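Hypothetical protein (Nostoc punctiforme, PDB 2O62) is of unknown function but pairs a DUF3598 N-terminal domain with a C-terminal beta-barrel domain, both related to the calycins. Local coordinates at residues 3-8 with 70-75. Numbering follows the deposited sequence.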
loop_
_atom_site.group_PDB
_atom_site.type_symbol
_atom_site.label_atom_id
_atom_site.label_comp_id
_atom_site.label_asym_id
_atom_site.label_seq_id
_atom_site.Cartn_x
_atom_site.Cartn_y
_atom_site.Cartn_z
ATOM N N LYS A 3 20.243 -0.129 6.467
ATOM C CA LYS A 3 20.592 -0.878 5.278
ATOM C C LYS A 3 20.581 0.054 4.066
ATOM O O LYS A 3 19.726 0.930 3.967
ATOM C CB LYS A 3 19.556 -1.972 5.038
ATOM C CG LYS A 3 19.482 -3.056 6.069
ATOM C CD LYS A 3 18.430 -4.037 5.657
ATOM C CE LYS A 3 18.344 -5.171 6.622
ATOM N NZ LYS A 3 19.612 -5.949 6.581
ATOM N N SER A 4 21.480 -0.166 3.122
ATOM C CA SER A 4 21.329 0.421 1.792
ATOM C C SER A 4 20.004 -0.016 1.146
ATOM O O SER A 4 19.434 -1.058 1.507
ATOM C CB SER A 4 22.467 -0.013 0.882
ATOM O OG SER A 4 22.378 -1.405 0.573
ATOM N N GLN A 5 19.520 0.762 0.181
ATOM C CA GLN A 5 18.315 0.356 -0.549
ATOM C C GLN A 5 18.443 -1.030 -1.191
ATOM O O GLN A 5 17.526 -1.775 -1.172
ATOM C CB GLN A 5 17.924 1.411 -1.578
ATOM C CG GLN A 5 17.398 2.670 -0.922
ATOM C CD GLN A 5 16.020 2.427 -0.419
ATOM O OE1 GLN A 5 15.131 2.179 -1.198
ATOM N NE2 GLN A 5 15.849 2.466 0.903
ATOM N N TRP A 6 19.602 -1.372 -1.725
ATOM C CA TRP A 6 19.827 -2.681 -2.310
ATOM C C TRP A 6 19.703 -3.784 -1.270
ATOM O O TRP A 6 19.052 -4.794 -1.520
ATOM C CB TRP A 6 21.184 -2.719 -2.968
ATOM C CG TRP A 6 21.462 -4.019 -3.712
ATOM C CD1 TRP A 6 22.288 -5.048 -3.305
ATOM C CD2 TRP A 6 20.912 -4.413 -4.961
ATOM N NE1 TRP A 6 22.273 -6.052 -4.237
ATOM C CE2 TRP A 6 21.421 -5.700 -5.254
ATOM C CE3 TRP A 6 20.015 -3.807 -5.871
ATOM C CZ2 TRP A 6 21.069 -6.383 -6.403
ATOM C CZ3 TRP A 6 19.671 -4.481 -7.009
ATOM C CH2 TRP A 6 20.186 -5.772 -7.268
ATOM N N GLU A 7 20.294 -3.572 -0.100
ATOM C CA GLU A 7 20.198 -4.538 0.978
ATOM C C GLU A 7 18.763 -4.731 1.448
ATOM O O GLU A 7 18.369 -5.852 1.758
ATOM C CB GLU A 7 21.108 -4.132 2.122
ATOM C CG GLU A 7 22.554 -4.318 1.738
ATOM C CD GLU A 7 23.535 -3.460 2.546
ATOM O OE1 GLU A 7 23.104 -2.553 3.309
ATOM O OE2 GLU A 7 24.761 -3.696 2.392
ATOM N N CYS A 8 17.993 -3.644 1.507
ATOM C CA CYS A 8 16.565 -3.749 1.810
ATOM C C CYS A 8 15.828 -4.581 0.780
ATOM O O CYS A 8 15.001 -5.435 1.111
ATOM C CB CYS A 8 15.918 -2.377 1.877
ATOM S SG CYS A 8 16.499 -1.281 3.153
ATOM N N GLY A 70 11.676 4.904 -9.324
ATOM C CA GLY A 70 10.399 5.041 -8.664
ATOM C C GLY A 70 10.172 4.122 -7.496
ATOM O O GLY A 70 9.051 4.056 -6.964
ATOM N N LEU A 71 11.247 3.488 -7.031
ATOM C CA LEU A 71 11.204 2.501 -5.948
ATOM C C LEU A 71 11.900 2.975 -4.706
ATOM O O LEU A 71 13.026 3.470 -4.771
ATOM C CB LEU A 71 11.964 1.234 -6.359
ATOM C CG LEU A 71 11.369 -0.073 -6.858
ATOM C CD1 LEU A 71 12.571 -0.980 -7.148
ATOM C CD2 LEU A 71 10.473 -0.716 -5.824
ATOM N N LEU A 72 11.237 2.804 -3.566
ATOM C CA LEU A 72 11.885 2.979 -2.267
ATOM C C LEU A 72 11.528 1.827 -1.346
ATOM O O LEU A 72 10.380 1.370 -1.336
ATOM C CB LEU A 72 11.503 4.323 -1.589
ATOM C CG LEU A 72 12.323 5.559 -1.883
ATOM C CD1 LEU A 72 11.741 6.731 -1.136
ATOM C CD2 LEU A 72 13.760 5.398 -1.501
ATOM N N PHE A 73 12.526 1.380 -0.552
ATOM C CA PHE A 73 12.374 0.242 0.387
ATOM C C PHE A 73 12.605 0.612 1.834
ATOM O O PHE A 73 13.460 1.451 2.170
ATOM C CB PHE A 73 13.417 -0.866 0.091
ATOM C CG PHE A 73 13.241 -1.539 -1.219
ATOM C CD1 PHE A 73 13.769 -0.981 -2.359
ATOM C CD2 PHE A 73 12.540 -2.728 -1.312
ATOM C CE1 PHE A 73 13.555 -1.603 -3.597
ATOM C CE2 PHE A 73 12.332 -3.360 -2.541
ATOM C CZ PHE A 73 12.864 -2.791 -3.673
ATOM N N PHE A 74 11.852 -0.075 2.692
ATOM C CA PHE A 74 12.104 -0.130 4.123
ATOM C C PHE A 74 12.962 -1.319 4.500
ATOM O O PHE A 74 13.209 -2.236 3.683
ATOM C CB PHE A 74 10.772 -0.150 4.878
ATOM C CG PHE A 74 9.948 1.083 4.635
ATOM C CD1 PHE A 74 10.168 2.249 5.361
ATOM C CD2 PHE A 74 8.992 1.096 3.652
ATOM C CE1 PHE A 74 9.395 3.394 5.103
ATOM C CE2 PHE A 74 8.212 2.232 3.412
ATOM C CZ PHE A 74 8.453 3.376 4.104
ATOM N N GLU A 75 13.494 -1.289 5.722
ATOM C CA GLU A 75 14.526 -2.270 6.096
ATOM C C GLU A 75 14.032 -3.672 6.156
ATOM O O GLU A 75 14.809 -4.586 6.005
ATOM C CB GLU A 75 15.186 -1.913 7.429
ATOM C CG GLU A 75 16.003 -0.684 7.319
ATOM C CD GLU A 75 17.232 -0.697 8.186
ATOM O OE1 GLU A 75 17.388 -1.652 8.994
ATOM O OE2 GLU A 75 18.048 0.248 8.037
HETATM O O HOH W 1 15.400 2.469 -3.885
#
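Q5 binds the backbone of F73 through both ends of its carboxamide, much as a residue of a neighbouring antiparallel strand does at a hydrogen-bonded pair. From CB the chain leaves with CG anti to the carbonyl carbon (chi1 -70°), then bends at chi2 (-75°), which brings CD within 3.6 Å of F73 N. The two ends of the amide then take different partners. OE1 accepts from F73 N at 2.8 Å, with the donor in the carbonyl plane on a lone pair; NE2 donates to F73 O at 2.9 Å, close to straight at 163°. OE1 also accepts a hydrogen bond from a water that donates to L71 O as well, and it lies in plane at the edge of the F73 ring, while CD2 of L72 packs near it. With two bonds to one residue, the amide is fixed in its rotation. An alanine here would probably leave F73 N and F73 O without these mates and the water without one of its acceptors. One turn on, C8 CB rests against F73 CB at 3.4 Å, and SG reaches CA of E75 at 3.7 Å. K3 lays its CD and CE beside the E75 carbonyl oxygen. Within the first turn, S4 and E7 form a capping box, E7 N donating to S4 OG at 3.1 Å. The short helix 5-10 thus packs beside 71-73, an outermost strand of the N-terminal antiparallel sheet; within the sheet this strand borders strand 79-81, through backbone hydrogen bonds between L72 and S80. F73 also meets F9 of the helix and F79, while L72 and F74 reach strands 145-155 and 259-269 of the C-terminal barrel.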